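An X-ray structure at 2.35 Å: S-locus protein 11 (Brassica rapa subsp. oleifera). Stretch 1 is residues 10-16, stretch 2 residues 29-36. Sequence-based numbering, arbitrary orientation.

Stretch 1 (10-16) VHRLNSG
Stretch 2 29-36: AFYTNKTN

Residues 10-16 belong to a β-strand that begins earlier in the chain. It crosses the helix of residues 29-35, which also begins earlier, at 103° between N-to-C directions, axes 9.8 Å apart at closest approach. In register, Leu13 lies nearest Tyr31, their CA atoms 7.5 Å apart. Helical bonds include Asn33 N to Ala29 O (2.9 Å) and Lys34 N to Phe30 O (3.0 Å); Asn36 follows with phi 67°. No hydrogen bond joins the stretches; the contact is side-chain packing, and the strand's alternation presents His11, Leu13 and Ser15 to the helix.

Val10 is out of reach. His11 (chi1 t, chi2 128°) offers a ring face to the edge of Tyr31 (chi1 t, chi2 79°): centroids 5.2 Å apart, planes at 80°, His11 ND1 3.7 Å from Tyr31 CE1. Such a pair sets polarized C-H groups against a π face. His11 CE1 lies 4.0 Å from methyl CG2 of Thr35 (chi1 p), whose OG1 donates to Tyr31 O (3.1 Å).

Charged Arg12 (t, t), partly exposed, points away. Leu13 (m, t) is the buried apolar centre: CB meets Phe30 CE2 at 3.7 Å, CD1 reaches Tyr31 CA at 3.6 Å. Phe30 (chi1 t, chi2 22°) has a nonpolar ring suited to burial beside Leu13. Asn14 (chi1 m) points away, buried, its ND2 hydrogen-bonded elsewhere in the structure. Small Ser15 (chi1 p) places OG 4.4 Å from Phe30 CE2; Gly16 makes no contact.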

# COMPACT_ATOMS: atom_id res chain seq x y z
N VAL C 10 15.71 -18.71 -14.55
CA VAL C 10 15.52 -17.56 -13.68
C VAL C 10 15.30 -18.00 -12.23
O VAL C 10 14.48 -18.86 -11.95
CB VAL C 10 14.37 -16.63 -14.17
CG1 VAL C 10 13.04 -17.38 -14.24
CG2 VAL C 10 14.26 -15.38 -13.28
N HIS C 11 16.07 -17.41 -11.32
CA HIS C 11 15.90 -17.63 -9.88
C HIS C 11 15.33 -16.37 -9.20
O HIS C 11 15.73 -15.24 -9.49
CB HIS C 11 17.24 -18.03 -9.26
CG HIS C 11 17.15 -18.50 -7.84
ND1 HIS C 11 17.69 -19.70 -7.43
CD2 HIS C 11 16.61 -17.93 -6.74
CE1 HIS C 11 17.48 -19.85 -6.13
NE2 HIS C 11 16.82 -18.79 -5.69
N ARG C 12 14.37 -16.60 -8.32
CA ARG C 12 13.54 -15.56 -7.74
C ARG C 12 13.78 -15.38 -6.26
O ARG C 12 13.71 -16.33 -5.49
CB ARG C 12 12.10 -15.94 -7.97
CG ARG C 12 11.08 -15.05 -7.34
CD ARG C 12 9.76 -15.53 -7.84
NE ARG C 12 9.64 -15.21 -9.25
CZ ARG C 12 9.27 -16.07 -10.19
NH1 ARG C 12 9.03 -17.33 -9.86
NH2 ARG C 12 9.18 -15.68 -11.45
N LEU C 13 14.08 -14.15 -5.86
CA LEU C 13 14.29 -13.84 -4.45
C LEU C 13 13.52 -12.56 -4.13
O LEU C 13 13.83 -11.49 -4.63
CB LEU C 13 15.78 -13.69 -4.16
CG LEU C 13 16.58 -14.96 -4.50
CD1 LEU C 13 18.08 -14.74 -4.41
CD2 LEU C 13 16.17 -16.14 -3.60
N ASN C 14 12.47 -12.69 -3.32
CA ASN C 14 11.61 -11.56 -3.01
C ASN C 14 11.60 -11.33 -1.50
O ASN C 14 11.71 -12.27 -0.74
CB ASN C 14 10.18 -11.79 -3.51
CG ASN C 14 10.12 -12.18 -4.99
OD1 ASN C 14 11.02 -11.84 -5.78
ND2 ASN C 14 9.06 -12.91 -5.38
N SER C 15 11.49 -10.07 -1.08
CA SER C 15 11.35 -9.74 0.35
C SER C 15 10.87 -8.30 0.55
O SER C 15 10.89 -7.51 -0.39
CB SER C 15 12.67 -10.00 1.08
OG SER C 15 13.70 -9.21 0.51
N GLY C 16 10.47 -7.97 1.78
CA GLY C 16 9.98 -6.63 2.09
C GLY C 16 11.03 -5.57 1.80
O GLY C 16 12.23 -5.83 1.89
N ALA C 29 24.33 -10.17 -4.59
CA ALA C 29 24.99 -10.53 -3.35
C ALA C 29 24.05 -11.43 -2.54
O ALA C 29 24.49 -12.41 -1.94
CB ALA C 29 25.36 -9.25 -2.55
N PHE C 30 22.76 -11.07 -2.53
CA PHE C 30 21.70 -11.83 -1.88
C PHE C 30 21.65 -13.24 -2.45
O PHE C 30 21.60 -14.23 -1.70
CB PHE C 30 20.35 -11.11 -2.10
CG PHE C 30 19.19 -11.69 -1.31
CD1 PHE C 30 19.40 -12.43 -0.16
CD2 PHE C 30 17.88 -11.47 -1.73
CE1 PHE C 30 18.31 -12.96 0.57
CE2 PHE C 30 16.80 -11.98 -1.01
CZ PHE C 30 17.02 -12.73 0.14
N TYR C 31 21.72 -13.34 -3.77
CA TYR C 31 21.72 -14.64 -4.44
C TYR C 31 22.91 -15.49 -4.00
O TYR C 31 22.74 -16.63 -3.55
CB TYR C 31 21.71 -14.49 -5.96
CG TYR C 31 21.84 -15.82 -6.69
CD1 TYR C 31 20.75 -16.67 -6.83
CD2 TYR C 31 23.07 -16.22 -7.23
CE1 TYR C 31 20.87 -17.89 -7.48
CE2 TYR C 31 23.20 -17.43 -7.90
CZ TYR C 31 22.09 -18.26 -8.02
OH TYR C 31 22.21 -19.47 -8.68
N THR C 32 24.11 -14.92 -4.10
CA THR C 32 25.32 -15.63 -3.70
C THR C 32 25.22 -16.13 -2.26
O THR C 32 25.54 -17.28 -1.96
CB THR C 32 26.54 -14.74 -3.85
OG1 THR C 32 26.63 -14.30 -5.21
CG2 THR C 32 27.80 -15.51 -3.46
N ASN C 33 24.77 -15.25 -1.37
CA ASN C 33 24.57 -15.61 0.02
C ASN C 33 23.61 -16.80 0.21
O ASN C 33 23.76 -17.59 1.15
CB ASN C 33 24.08 -14.40 0.81
CG ASN C 33 23.25 -14.79 1.99
OD1 ASN C 33 22.03 -14.88 1.90
ND2 ASN C 33 23.91 -15.08 3.11
N LYS C 34 22.60 -16.89 -0.66
CA LYS C 34 21.59 -17.95 -0.63
C LYS C 34 21.96 -19.27 -1.34
O LYS C 34 21.40 -20.31 -1.04
CB LYS C 34 20.26 -17.42 -1.19
CG LYS C 34 19.52 -16.48 -0.27
CD LYS C 34 19.10 -17.19 1.01
CE LYS C 34 18.45 -16.22 2.00
NZ LYS C 34 19.48 -15.57 2.85
N THR C 35 22.87 -19.22 -2.31
CA THR C 35 23.16 -20.42 -3.11
C THR C 35 24.63 -20.82 -3.15
O THR C 35 24.97 -21.89 -3.65
CB THR C 35 22.67 -20.26 -4.56
OG1 THR C 35 23.38 -19.19 -5.20
CG2 THR C 35 21.16 -20.00 -4.57
N ASN C 36 25.49 -19.95 -2.64
CA ASN C 36 26.94 -20.11 -2.66
C ASN C 36 27.53 -20.05 -4.06
O ASN C 36 28.70 -20.36 -4.27
CB ASN C 36 27.36 -21.41 -1.97
CG ASN C 36 27.59 -21.23 -0.49
OD1 ASN C 36 26.72 -21.54 0.31
ND2 ASN C 36 28.76 -20.71 -0.13